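Local coordinates for 2-methyl-3-hydroxypyridine-5-carboxylic acid oxygenase (Mesorhizobium loti, PDB 3ALJ), which is an FAD-dependent oxygenase that acts on 2-methyl-3-hydroxypyridine-5-carboxylic acid, probably adding oxygen to the pyridine ring and opening it, at residues G52-H57 / L213-N218; P80-W85 / L99-M104; L297-G302 / L363-Y368. All coordinates share one frame; numbering follows the deposited sequence.

Contact 1 (G52-H57 / L213-N218). With FAD (flavin-adenine dinucleotide), chain B.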
loop_
_atom_site.group_PDB
_atom_site.type_symbol
_atom_site.label_atom_id
_atom_site.label_comp_id
_atom_site.label_asym_id
_atom_site.label_seq_id
_atom_site.Cartn_x
_atom_site.Cartn_y
_atom_site.Cartn_z
ATOM N N GLY A 52 3.141 5.276 7.639
ATOM C CA GLY A 52 1.712 4.898 7.889
ATOM C C GLY A 52 1.021 4.372 6.670
ATOM O O GLY A 52 1.556 4.569 5.532
ATOM N N ILE A 53 -0.199 3.767 6.863
ATOM C CA ILE A 53 -0.900 3.272 5.720
ATOM C C ILE A 53 -2.361 3.177 6.083
ATOM O O ILE A 53 -2.710 2.896 7.213
ATOM C CB ILE A 53 -0.320 1.904 5.243
ATOM C CG1 ILE A 53 -0.883 1.522 3.838
ATOM C CG2 ILE A 53 -0.535 0.749 6.257
ATOM C CD1 ILE A 53 -0.100 0.282 3.315
ATOM N N TYR A 54 -3.199 3.484 5.089
ATOM C CA TYR A 54 -4.655 3.206 5.169
ATOM C C TYR A 54 -5.032 1.887 4.517
ATOM O O TYR A 54 -4.556 1.603 3.374
ATOM C CB TYR A 54 -5.450 4.290 4.425
ATOM C CG TYR A 54 -5.517 5.641 5.098
ATOM C CD1 TYR A 54 -4.390 6.363 5.527
ATOM C CD2 TYR A 54 -6.755 6.241 5.259
ATOM C CE1 TYR A 54 -4.504 7.574 6.143
ATOM C CE2 TYR A 54 -6.911 7.520 5.808
ATOM C CZ TYR A 54 -5.769 8.176 6.286
ATOM O OH TYR A 54 -5.871 9.399 6.877
ATOM N N LEU A 55 -5.896 1.080 5.121
ATOM C CA LEU A 55 -6.540 -0.046 4.467
ATOM C C LEU A 55 -8.022 0.180 4.511
ATOM O O LEU A 55 -8.505 0.935 5.354
ATOM C CB LEU A 55 -6.212 -1.411 5.132
ATOM C CG LEU A 55 -4.684 -1.824 5.057
ATOM C CD1 LEU A 55 -4.641 -3.215 5.651
ATOM C CD2 LEU A 55 -4.224 -1.812 3.565
ATOM N N TRP A 56 -8.716 -0.473 3.603
ATOM C CA TRP A 56 -10.182 -0.392 3.531
ATOM C C TRP A 56 -10.737 -1.789 3.601
ATOM O O TRP A 56 -10.011 -2.783 3.646
ATOM C CB TRP A 56 -10.620 0.266 2.241
ATOM C CG TRP A 56 -9.946 1.623 1.989
ATOM C CD1 TRP A 56 -8.636 1.824 1.590
ATOM C CD2 TRP A 56 -10.509 2.933 2.143
ATOM N NE1 TRP A 56 -8.341 3.184 1.502
ATOM C CE2 TRP A 56 -9.491 3.883 1.839
ATOM C CE3 TRP A 56 -11.809 3.386 2.461
ATOM C CZ2 TRP A 56 -9.732 5.263 1.858
ATOM C CZ3 TRP A 56 -12.040 4.751 2.504
ATOM C CH2 TRP A 56 -11.058 5.683 2.187
ATOM N N HIS A 57 -12.063 -1.917 3.551
ATOM C CA HIS A 57 -12.711 -3.165 3.556
ATOM C C HIS A 57 -12.076 -4.229 2.675
ATOM O O HIS A 57 -11.910 -5.349 3.138
ATOM C CB HIS A 57 -14.195 -2.893 3.043
ATOM C CG HIS A 57 -14.962 -4.101 2.572
ATOM N ND1 HIS A 57 -15.101 -4.356 1.222
ATOM C CD2 HIS A 57 -15.580 -5.108 3.232
ATOM C CE1 HIS A 57 -15.816 -5.478 1.070
ATOM N NE2 HIS A 57 -16.122 -5.964 2.279
ATOM N N LEU A 213 -1.900 15.543 5.494
ATOM C CA LEU A 213 -2.923 14.522 5.824
ATOM C C LEU A 213 -2.562 14.068 7.239
ATOM O O LEU A 213 -1.478 13.524 7.527
ATOM C CB LEU A 213 -2.809 13.369 4.815
ATOM C CG LEU A 213 -3.829 12.263 5.142
ATOM C CD1 LEU A 213 -5.250 12.820 4.869
ATOM C CD2 LEU A 213 -3.642 11.013 4.217
ATOM N N TYR A 214 -3.533 14.267 8.122
ATOM C CA TYR A 214 -3.431 13.962 9.576
ATOM C C TYR A 214 -4.188 12.652 9.825
ATOM O O TYR A 214 -5.383 12.556 9.575
ATOM C CB TYR A 214 -4.063 15.194 10.335
ATOM C CG TYR A 214 -4.311 15.009 11.806
ATOM C CD1 TYR A 214 -5.445 14.323 12.285
ATOM C CD2 TYR A 214 -3.358 15.427 12.685
ATOM C CE1 TYR A 214 -5.656 14.179 13.698
ATOM C CE2 TYR A 214 -3.525 15.308 14.096
ATOM C CZ TYR A 214 -4.660 14.691 14.500
ATOM O OH TYR A 214 -4.881 14.423 15.880
ATOM N N SER A 215 -3.428 11.629 10.317
ATOM C CA SER A 215 -3.931 10.250 10.259
ATOM C C SER A 215 -3.624 9.475 11.554
ATOM O O SER A 215 -2.556 8.851 11.717
ATOM C CB SER A 215 -3.262 9.495 9.109
ATOM O OG SER A 215 -3.542 10.220 7.883
ATOM N N PRO A 216 -4.515 9.558 12.556
ATOM C CA PRO A 216 -4.189 8.796 13.820
ATOM C C PRO A 216 -4.167 7.319 13.603
ATOM O O PRO A 216 -5.144 6.718 13.056
ATOM C CB PRO A 216 -5.304 9.238 14.839
ATOM C CG PRO A 216 -5.781 10.606 14.219
ATOM C CD PRO A 216 -5.724 10.387 12.674
ATOM N N CYS A 217 -3.162 6.662 14.199
ATOM C CA CYS A 217 -3.005 5.211 14.031
ATOM C C CYS A 217 -3.555 4.465 15.240
ATOM O O CYS A 217 -3.892 3.297 15.077
ATOM C CB CYS A 217 -1.482 4.868 13.866
ATOM S SG CYS A 217 -0.791 5.441 12.283
ATOM N N ASN A 218 -3.470 5.071 16.408
ATOM C CA ASN A 218 -3.842 4.397 17.715
ATOM C C ASN A 218 -3.653 5.485 18.759
ATOM O O ASN A 218 -3.340 6.674 18.436
ATOM C CB ASN A 218 -2.988 3.108 18.005
ATOM C CG ASN A 218 -1.531 3.360 17.846
ATOM O OD1 ASN A 218 -0.996 4.256 18.497
ATOM N ND2 ASN A 218 -0.841 2.628 16.967
HETATM P PA FAD B . 6.809 -3.202 -1.815
HETATM O O1A FAD B . 6.012 -2.814 -0.609
HETATM O O2A FAD B . 7.638 -2.244 -2.449
HETATM O O5B FAD B . 7.674 -4.459 -1.372
HETATM C C5B FAD B . 8.614 -5.093 -2.301
HETATM C C4B FAD B . 9.554 -5.811 -1.354
HETATM O O4B FAD B . 10.431 -6.515 -2.299
HETATM C C3B FAD B . 10.457 -4.937 -0.564
HETATM O O3B FAD B . 10.555 -5.390 0.802
HETATM C C2B FAD B . 11.809 -4.978 -1.365
HETATM O O2B FAD B . 12.969 -4.790 -0.535
HETATM C C1B FAD B . 11.851 -6.379 -1.882
HETATM N N9A FAD B . 12.523 -6.527 -3.133
HETATM C C8A FAD B . 12.685 -5.624 -4.160
HETATM N N7A FAD B . 13.313 -6.178 -5.208
HETATM C C5A FAD B . 13.578 -7.488 -4.840
HETATM C C6A FAD B . 14.120 -8.566 -5.535
HETATM N N6A FAD B . 14.597 -8.407 -6.815
HETATM N N1A FAD B . 14.191 -9.726 -4.878
HETATM C C2A FAD B . 13.775 -9.882 -3.616
HETATM N N3A FAD B . 13.197 -8.882 -2.890
HETATM C C4A FAD B . 13.088 -7.698 -3.552
HETATM N N1 FAD B . -1.317 1.840 -0.330
HETATM C C2 FAD B . -2.383 1.620 0.418
HETATM O O2 FAD B . -3.069 0.589 0.337
HETATM N N3 FAD B . -2.792 2.582 1.343
HETATM C C4 FAD B . -2.076 3.765 1.533
HETATM O O4 FAD B . -2.406 4.542 2.505
HETATM C C4X FAD B . -0.977 3.973 0.719
HETATM N N5 FAD B . -0.273 5.224 0.790
HETATM C C5X FAD B . 0.782 5.450 -0.075
HETATM C C6 FAD B . 1.426 6.699 -0.107
HETATM C C7 FAD B . 2.513 6.904 -0.917
HETATM C C7M FAD B . 3.211 8.295 -0.912
HETATM C C8 FAD B . 2.950 5.912 -1.768
HETATM C C8M FAD B . 4.148 6.117 -2.724
HETATM C C9 FAD B . 2.314 4.662 -1.754
HETATM C C9A FAD B . 1.184 4.432 -0.931
HETATM N N10 FAD B . 0.474 3.152 -0.927
HETATM C C10 FAD B . -0.606 2.974 -0.147
HETATM C "C1'" FAD B . 0.930 2.053 -1.905
HETATM C "C2'" FAD B . 1.771 1.034 -1.150
HETATM O "O2'" FAD B . 2.882 1.707 -0.521
HETATM C "C3'" FAD B . 2.385 0.039 -2.154
HETATM O "O3'" FAD B . 1.393 -0.156 -3.231
HETATM C "C4'" FAD B . 2.649 -1.300 -1.601
HETATM O "O4'" FAD B . 3.659 -1.136 -0.565
HETATM C "C5'" FAD B . 3.228 -2.224 -2.622
HETATM O "O5'" FAD B . 3.481 -3.482 -2.005
HETATM P P FAD B . 4.393 -4.497 -2.804
HETATM O O1P FAD B . 4.535 -5.660 -1.918
HETATM O O2P FAD B . 3.918 -4.700 -4.209
HETATM O O3P FAD B . 5.807 -3.730 -2.966
#
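Y54 reaches S215 through its phenol oxygen: OH lies 2.7 Å from S215 OG in a hydrogen bond whose donor either hydroxyl could be. S215 OG sits at the edge of the tyrosine ring, in its plane, close enough to put Y54 CE1 3.3 Å from the same OG. L213 adds an apolar contact, its CD2 4.0 Å from Y54 CE1, approaching the ring obliquely. T199, on the strand next to 211-216 in its sheet, gives the phenol oxygen a second hydrogen-bond partner through OG1, and the two bonds restrict where the buried hydroxyl can sit. With CG anti to the carbonyl carbon (chi1 -73°), the ring extends from strand 52-56 to strand 213-216, whose axes come no closer than 8.7 Å and cross at 78°, too distant and too steep for backbone pairing.

The backbone of Y54 serves the cofactor. Its N donates to FAD O4 over 2.9 Å with an N-H...O angle of 168°, and its O accepts from FAD N3, also at 2.9 Å. Next to it, I53 CG1 packs 3.3 Å from N3. This two-way backbone pairing with the flavin pyrimidine edge, anchored through one tyrosine to the seven-stranded sheet, forms part of the isoalloxazine site, consistent with the fold of FAD-dependent aromatic hydroxylases.

Contact 2 (P80-W85 / L99-M104)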
loop_
_atom_site.group_PDB
_atom_site.type_symbol
_atom_site.label_atom_id
_atom_site.label_comp_id
_atom_site.label_asym_id
_atom_site.label_seq_id
_atom_site.Cartn_x
_atom_site.Cartn_y
_atom_site.Cartn_z
ATOM N N PRO A 80 -13.404 8.398 13.662
ATOM C CA PRO A 80 -14.883 8.580 13.568
ATOM C C PRO A 80 -15.312 9.144 12.274
ATOM O O PRO A 80 -16.455 8.933 11.908
ATOM C CB PRO A 80 -15.198 9.647 14.603
ATOM C CG PRO A 80 -14.014 9.639 15.528
ATOM C CD PRO A 80 -12.740 9.115 14.759
ATOM N N THR A 81 -14.502 9.927 11.562
ATOM C CA THR A 81 -14.837 10.470 10.294
ATOM C C THR A 81 -13.549 10.761 9.494
ATOM O O THR A 81 -12.469 10.924 10.092
ATOM C CB THR A 81 -15.669 11.787 10.406
ATOM O OG1 THR A 81 -16.200 12.062 9.068
ATOM C CG2 THR A 81 -14.995 12.904 10.988
ATOM N N TYR A 82 -13.724 10.748 8.160
ATOM C CA TYR A 82 -12.659 11.251 7.244
ATOM C C TYR A 82 -13.086 12.668 6.854
ATOM O O TYR A 82 -14.030 12.898 6.126
ATOM C CB TYR A 82 -12.606 10.303 6.060
ATOM C CG TYR A 82 -11.454 10.515 5.150
ATOM C CD1 TYR A 82 -11.203 11.799 4.553
ATOM C CD2 TYR A 82 -10.582 9.448 4.845
ATOM C CE1 TYR A 82 -10.089 11.934 3.658
ATOM C CE2 TYR A 82 -9.524 9.595 3.945
ATOM C CZ TYR A 82 -9.296 10.813 3.396
ATOM O OH TYR A 82 -8.277 10.996 2.438
ATOM N N GLU A 83 -12.320 13.628 7.470
ATOM C CA GLU A 83 -12.634 15.063 7.327
ATOM C C GLU A 83 -11.652 15.718 6.295
ATOM O O GLU A 83 -10.497 15.326 6.254
ATOM C CB GLU A 83 -12.588 15.723 8.682
ATOM C CG GLU A 83 -12.920 17.208 8.634
ATOM C CD GLU A 83 -13.041 17.834 10.032
ATOM O OE1 GLU A 83 -12.554 17.249 11.013
ATOM O OE2 GLU A 83 -13.497 18.995 10.073
ATOM N N THR A 84 -12.134 16.664 5.521
ATOM C CA THR A 84 -11.296 17.461 4.640
ATOM C C THR A 84 -11.388 18.900 5.003
ATOM O O THR A 84 -12.555 19.427 5.206
ATOM C CB THR A 84 -11.776 17.234 3.204
ATOM O OG1 THR A 84 -11.646 15.843 2.916
ATOM C CG2 THR A 84 -10.857 17.935 2.165
ATOM N N TRP A 85 -10.234 19.573 5.086
ATOM C CA TRP A 85 -10.212 21.072 5.191
ATOM C C TRP A 85 -9.640 21.686 3.932
ATOM O O TRP A 85 -8.700 21.144 3.345
ATOM C CB TRP A 85 -9.349 21.524 6.368
ATOM C CG TRP A 85 -9.866 21.143 7.738
ATOM C CD1 TRP A 85 -10.989 20.472 8.069
ATOM C CD2 TRP A 85 -9.126 21.453 8.978
ATOM N NE1 TRP A 85 -11.039 20.353 9.461
ATOM C CE2 TRP A 85 -9.932 20.945 10.049
ATOM C CE3 TRP A 85 -7.888 22.103 9.253
ATOM C CZ2 TRP A 85 -9.530 21.037 11.397
ATOM C CZ3 TRP A 85 -7.492 22.219 10.638
ATOM C CH2 TRP A 85 -8.286 21.645 11.640
ATOM N N LEU A 99 -18.684 1.497 5.406
ATOM C CA LEU A 99 -17.620 0.697 4.806
ATOM C C LEU A 99 -16.410 0.668 5.771
ATOM O O LEU A 99 -15.911 1.734 6.152
ATOM C CB LEU A 99 -17.188 1.422 3.554
ATOM C CG LEU A 99 -16.034 0.863 2.766
ATOM C CD1 LEU A 99 -16.388 -0.313 2.017
ATOM C CD2 LEU A 99 -15.541 2.023 1.787
ATOM N N PRO A 100 -15.966 -0.548 6.103
ATOM C CA PRO A 100 -14.793 -0.593 7.002
ATOM C C PRO A 100 -13.497 0.022 6.435
ATOM O O PRO A 100 -13.267 -0.008 5.236
ATOM C CB PRO A 100 -14.627 -2.083 7.188
ATOM C CG PRO A 100 -16.083 -2.674 7.080
ATOM C CD PRO A 100 -16.643 -1.858 5.998
ATOM N N TRP A 101 -12.733 0.681 7.331
ATOM C CA TRP A 101 -11.413 1.237 6.959
ATOM C C TRP A 101 -10.626 1.331 8.202
ATOM O O TRP A 101 -11.132 1.192 9.320
ATOM C CB TRP A 101 -11.569 2.582 6.193
ATOM C CG TRP A 101 -12.248 3.690 6.944
ATOM C CD1 TRP A 101 -13.585 3.749 7.373
ATOM C CD2 TRP A 101 -11.663 4.957 7.311
ATOM N NE1 TRP A 101 -13.821 4.958 8.039
ATOM C CE2 TRP A 101 -12.654 5.714 7.995
ATOM C CE3 TRP A 101 -10.342 5.537 7.177
ATOM C CZ2 TRP A 101 -12.428 7.002 8.480
ATOM C CZ3 TRP A 101 -10.145 6.784 7.604
ATOM C CH2 TRP A 101 -11.125 7.536 8.259
ATOM N N ARG A 102 -9.316 1.563 8.037
ATOM C CA ARG A 102 -8.408 1.448 9.179
ATOM C C ARG A 102 -7.140 2.150 8.859
ATOM O O ARG A 102 -6.636 2.094 7.692
ATOM C CB ARG A 102 -8.053 -0.056 9.423
ATOM C CG ARG A 102 -7.653 -0.353 10.893
ATOM C CD ARG A 102 -8.923 -0.219 11.849
ATOM N NE ARG A 102 -8.563 -0.725 13.159
ATOM C CZ ARG A 102 -9.498 -0.852 14.100
ATOM N NH1 ARG A 102 -10.727 -0.368 13.923
ATOM N NH2 ARG A 102 -9.231 -1.427 15.234
ATOM N N ILE A 103 -6.530 2.818 9.830
ATOM C CA ILE A 103 -5.214 3.485 9.702
ATOM C C ILE A 103 -4.291 2.766 10.675
ATOM O O ILE A 103 -4.669 2.374 11.791
ATOM C CB ILE A 103 -5.271 4.941 10.073
ATOM C CG1 ILE A 103 -6.336 5.641 9.183
ATOM C CG2 ILE A 103 -3.940 5.605 9.873
ATOM C CD1 ILE A 103 -6.541 7.099 9.576
ATOM N N MET A 104 -3.036 2.582 10.215
ATOM C CA MET A 104 -2.028 1.855 11.062
ATOM C C MET A 104 -0.662 2.287 10.598
ATOM O O MET A 104 -0.468 2.784 9.503
ATOM C CB MET A 104 -2.157 0.330 10.952
ATOM C CG MET A 104 -1.953 -0.113 9.465
ATOM S SD MET A 104 -2.800 -1.701 9.140
ATOM C CE MET A 104 -4.526 -1.042 8.978
HETATM O O HOH W 1 -15.484 6.457 9.928
#
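W101 directs the benzene half of its indole at the start of strand 82-85, where CH2 lies 3.8 Å from Y82 CB. Around this point the contact is apolar and carried by three residues, W101, Y82 and T81. The Y82 ring and the six-membered ring of W101 have centroids 5.8 Å apart and planes inclined at 41°, an oblique pairing in which Y82 CD2 comes 3.9 Å from W101 CZ3. T81 takes part through its backbone: its C lies near the indole plane, 4.1 Å from W101 CZ2, while its CB points away. With 10.1 Å between the CA atoms of Y82 and W101, the backbones are too far apart to pair there, and the indole covers most of the distance. Strand 101-105 pairs with 52-56 in a two-stranded antiparallel sheet, whereas 82-86 belongs to the seven-stranded mixed sheet; the indole therefore joins two separate sheets of the FAD-binding fold. With CG between the backbone N and the carbonyl carbon (chi1 61°), it projects from strand 101-104 toward Y82. Replacing W101 with an alanine would probably open a gap beside Y82 CB and leave the Y82 ring freer to shift. At the pyrrole edge, W101 NE1 donates in the ring plane to a water 2.9 Å away, and that water makes a weak bond to P80 O. F96 meets the W101 ring edge-to-face, and F358 does the same to Y82.

Contact 3 (L297-G302 / L363-Y368). With FAD (flavin-adenine dinucleotide), chain B; BME (beta-mercaptoethanol), chain D.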
loop_
_atom_site.group_PDB
_atom_site.type_symbol
_atom_site.label_atom_id
_atom_site.label_comp_id
_atom_site.label_asym_id
_atom_site.label_seq_id
_atom_site.Cartn_x
_atom_site.Cartn_y
_atom_site.Cartn_z
ATOM N N LEU A 297 -6.307 7.478 -3.671
ATOM C CA LEU A 297 -7.367 6.643 -3.114
ATOM C C LEU A 297 -6.926 5.637 -2.117
ATOM O O LEU A 297 -7.755 4.830 -1.625
ATOM C CB LEU A 297 -8.196 5.969 -4.250
ATOM C CG LEU A 297 -8.913 6.910 -5.195
ATOM C CD1 LEU A 297 -9.542 5.945 -6.332
ATOM C CD2 LEU A 297 -9.946 7.741 -4.373
ATOM N N ALA A 298 -5.612 5.677 -1.760
ATOM C CA ALA A 298 -5.050 4.780 -0.725
ATOM C C ALA A 298 -5.453 3.332 -0.994
ATOM O O ALA A 298 -5.953 2.605 -0.151
ATOM C CB ALA A 298 -5.505 5.250 0.717
ATOM N N GLN A 299 -5.127 2.903 -2.227
ATOM C CA GLN A 299 -5.378 1.568 -2.726
ATOM C C GLN A 299 -4.202 0.792 -3.277
ATOM O O GLN A 299 -4.338 -0.310 -3.860
ATOM C CB GLN A 299 -6.522 1.590 -3.789
ATOM C CG GLN A 299 -7.924 1.707 -3.073
ATOM C CD GLN A 299 -8.294 0.425 -2.324
ATOM O OE1 GLN A 299 -7.766 -0.650 -2.586
ATOM N NE2 GLN A 299 -9.178 0.532 -1.337
ATOM N N GLY A 300 -2.997 1.380 -3.262
ATOM C CA GLY A 300 -1.909 0.633 -3.855
ATOM C C GLY A 300 -1.690 -0.742 -3.186
ATOM O O GLY A 300 -1.511 -1.776 -3.887
ATOM N N ALA A 301 -1.518 -0.716 -1.863
ATOM C CA ALA A 301 -1.395 -1.949 -1.133
ATOM C C ALA A 301 -2.709 -2.726 -1.087
ATOM O O ALA A 301 -2.678 -3.966 -1.151
ATOM C CB ALA A 301 -0.904 -1.747 0.330
ATOM N N GLY A 302 -3.867 -2.048 -1.104
ATOM C CA GLY A 302 -5.154 -2.814 -1.112
ATOM C C GLY A 302 -5.250 -3.625 -2.390
ATOM O O GLY A 302 -5.617 -4.810 -2.303
ATOM N N LEU A 363 -14.946 4.658 -4.369
ATOM C CA LEU A 363 -14.895 3.556 -3.425
ATOM C C LEU A 363 -15.077 2.174 -4.033
ATOM O O LEU A 363 -15.152 1.174 -3.305
ATOM C CB LEU A 363 -16.018 3.806 -2.415
ATOM C CG LEU A 363 -15.720 4.988 -1.469
ATOM C CD1 LEU A 363 -17.029 5.185 -0.601
ATOM C CD2 LEU A 363 -14.444 4.787 -0.613
ATOM N N GLU A 364 -15.114 2.037 -5.372
ATOM C CA GLU A 364 -15.330 0.724 -5.912
ATOM C C GLU A 364 -14.299 -0.294 -5.513
ATOM O O GLU A 364 -14.700 -1.410 -5.040
ATOM C CB GLU A 364 -15.325 0.872 -7.441
ATOM C CG GLU A 364 -15.312 -0.512 -8.151
ATOM C CD GLU A 364 -15.302 -0.315 -9.674
ATOM O OE1 GLU A 364 -16.309 0.218 -10.146
ATOM O OE2 GLU A 364 -14.249 -0.531 -10.320
ATOM N N ALA A 365 -12.999 0.027 -5.556
ATOM C CA ALA A 365 -12.001 -0.924 -5.178
ATOM C C ALA A 365 -12.195 -1.312 -3.677
ATOM O O ALA A 365 -12.111 -2.502 -3.242
ATOM C CB ALA A 365 -10.543 -0.385 -5.386
ATOM N N ALA A 366 -12.494 -0.289 -2.849
ATOM C CA ALA A 366 -12.637 -0.597 -1.360
ATOM C C ALA A 366 -13.874 -1.464 -1.112
ATOM O O ALA A 366 -13.845 -2.253 -0.186
ATOM C CB ALA A 366 -12.775 0.716 -0.624
ATOM N N ARG A 367 -14.923 -1.299 -1.942
ATOM C CA ARG A 367 -16.142 -2.083 -1.776
ATOM C C ARG A 367 -15.998 -3.512 -2.129
ATOM O O ARG A 367 -16.826 -4.367 -1.706
ATOM C CB ARG A 367 -17.279 -1.453 -2.602
ATOM C CG ARG A 367 -17.751 -0.118 -1.971
ATOM C CD ARG A 367 -18.827 0.534 -2.832
ATOM N NE ARG A 367 -19.952 -0.364 -2.763
ATOM C CZ ARG A 367 -20.465 -0.990 -3.795
ATOM N NH1 ARG A 367 -20.061 -0.731 -5.065
ATOM N NH2 ARG A 367 -21.389 -1.888 -3.509
ATOM N N TYR A 368 -14.989 -3.883 -2.983
ATOM C CA TYR A 368 -14.842 -5.243 -3.413
ATOM C C TYR A 368 -14.489 -6.145 -2.251
ATOM O O TYR A 368 -13.561 -5.869 -1.446
ATOM C CB TYR A 368 -13.721 -5.305 -4.507
ATOM C CG TYR A 368 -13.537 -6.716 -5.024
ATOM C CD1 TYR A 368 -14.627 -7.371 -5.690
ATOM C CD2 TYR A 368 -12.368 -7.432 -4.755
ATOM C CE1 TYR A 368 -14.469 -8.682 -6.129
ATOM C CE2 TYR A 368 -12.201 -8.711 -5.251
ATOM C CZ TYR A 368 -13.300 -9.366 -5.885
ATOM O OH TYR A 368 -13.167 -10.672 -6.340
HETATM P PA FAD B . 6.809 -3.202 -1.815
HETATM O O1A FAD B . 6.012 -2.814 -0.609
HETATM O O2A FAD B . 7.638 -2.244 -2.449
HETATM O O5B FAD B . 7.674 -4.459 -1.372
HETATM C C5B FAD B . 8.614 -5.093 -2.301
HETATM C C4B FAD B . 9.554 -5.811 -1.354
HETATM O O4B FAD B . 10.431 -6.515 -2.299
HETATM C C3B FAD B . 10.457 -4.937 -0.564
HETATM O O3B FAD B . 10.555 -5.390 0.802
HETATM C C2B FAD B . 11.809 -4.978 -1.365
HETATM O O2B FAD B . 12.969 -4.790 -0.535
HETATM C C1B FAD B . 11.851 -6.379 -1.882
HETATM N N9A FAD B . 12.523 -6.527 -3.133
HETATM C C8A FAD B . 12.685 -5.624 -4.160
HETATM N N7A FAD B . 13.313 -6.178 -5.208
HETATM C C5A FAD B . 13.578 -7.488 -4.840
HETATM C C6A FAD B . 14.120 -8.566 -5.535
HETATM N N6A FAD B . 14.597 -8.407 -6.815
HETATM N N1A FAD B . 14.191 -9.726 -4.878
HETATM C C2A FAD B . 13.775 -9.882 -3.616
HETATM N N3A FAD B . 13.197 -8.882 -2.890
HETATM C C4A FAD B . 13.088 -7.698 -3.552
HETATM N N1 FAD B . -1.317 1.840 -0.330
HETATM C C2 FAD B . -2.383 1.620 0.418
HETATM O O2 FAD B . -3.069 0.589 0.337
HETATM N N3 FAD B . -2.792 2.582 1.343
HETATM C C4 FAD B . -2.076 3.765 1.533
HETATM O O4 FAD B . -2.406 4.542 2.505
HETATM C C4X FAD B . -0.977 3.973 0.719
HETATM N N5 FAD B . -0.273 5.224 0.790
HETATM C C5X FAD B . 0.782 5.450 -0.075
HETATM C C6 FAD B . 1.426 6.699 -0.107
HETATM C C7 FAD B . 2.513 6.904 -0.917
HETATM C C7M FAD B . 3.211 8.295 -0.912
HETATM C C8 FAD B . 2.950 5.912 -1.768
HETATM C C8M FAD B . 4.148 6.117 -2.724
HETATM C C9 FAD B . 2.314 4.662 -1.754
HETATM C C9A FAD B . 1.184 4.432 -0.931
HETATM N N10 FAD B . 0.474 3.152 -0.927
HETATM C C10 FAD B . -0.606 2.974 -0.147
HETATM C "C1'" FAD B . 0.930 2.053 -1.905
HETATM C "C2'" FAD B . 1.771 1.034 -1.150
HETATM O "O2'" FAD B . 2.882 1.707 -0.521
HETATM C "C3'" FAD B . 2.385 0.039 -2.154
HETATM O "O3'" FAD B . 1.393 -0.156 -3.231
HETATM C "C4'" FAD B . 2.649 -1.300 -1.601
HETATM O "O4'" FAD B . 3.659 -1.136 -0.565
HETATM C "C5'" FAD B . 3.228 -2.224 -2.622
HETATM O "O5'" FAD B . 3.481 -3.482 -2.005
HETATM P P FAD B . 4.393 -4.497 -2.804
HETATM O O1P FAD B . 4.535 -5.660 -1.918
HETATM O O2P FAD B . 3.918 -4.700 -4.209
HETATM O O3P FAD B . 5.807 -3.730 -2.966
HETATM C C1 BME D . -9.784 -4.041 -5.419
HETATM C C2 BME D . -8.402 -3.362 -5.098
HETATM O O1 BME D . -10.350 -4.482 -4.178
HETATM S S2 BME D . -7.629 -3.079 -6.783
#
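The loop leading into helix 300-314, with the first turn of that helix, forms the cofactor-facing side of this contact, and Q299 at its N-cap position supplies the side chain that meets helix 364-367. Q299 CD lies 3.9 Å from A365 CB, and NE2 approaches A366 CA to 3.6 Å. No hydrogen bond crosses between the segments, so the amide meets the two alanines by van der Waals contact. The chain reaches them with CG anti to the carbonyl carbon (chi1 -78°) and a bend at chi2, which brings the amide alongside the short helix. Its OE1 accepts a hydrogen bond from N58 ND2, which fixes that end of the amide.

Behind Q299, the helix start presents its amides to the flavin. A301 N donates to FAD N1 over 3.0 Å in a nearly straight bond of 176°, and G302 N makes a weaker, more bent one of 134° to FAD O2. A helix N-terminus directed at the N1-C2=O2 edge is a familiar feature of this flavoprotein family; its dipole would be expected to stabilise negative charge there, which is relevant to a reduced flavin. G300 lies against the ribityl chain, where a CB would collide with FAD C1'.

On the other helix, A365 O accepts a hydrogen bond of 2.8 Å from O1 of a beta-mercaptoethanol, probably from the crystallisation liquor. The carbons of the same molecule pack on A365 CB, and its C2 is 3.8 Å from Q299 OE1.

From the N terminus, strand 52-56 comes first, and contact 1 closes a long loop from it to 213-218, the segments 156 residues apart at their nearest ends. Contact 2 is nested inside it, closing the short excursion from 80-85 to 99-104. Contact 3 follows in series, joining 297-302 to 363-368 across the helical region near the C terminus. Contacts 1 and 2 share the small sheet, where I53 N lies 2.8 Å from M104 O, and both lead to the seven-stranded sheet. Contacts 1 and 3 address different edges of one flavin and also meet directly, with H57 ND1 2.8 Å from A366 O. Packing of L99 against L363 joins contacts 2 and 3.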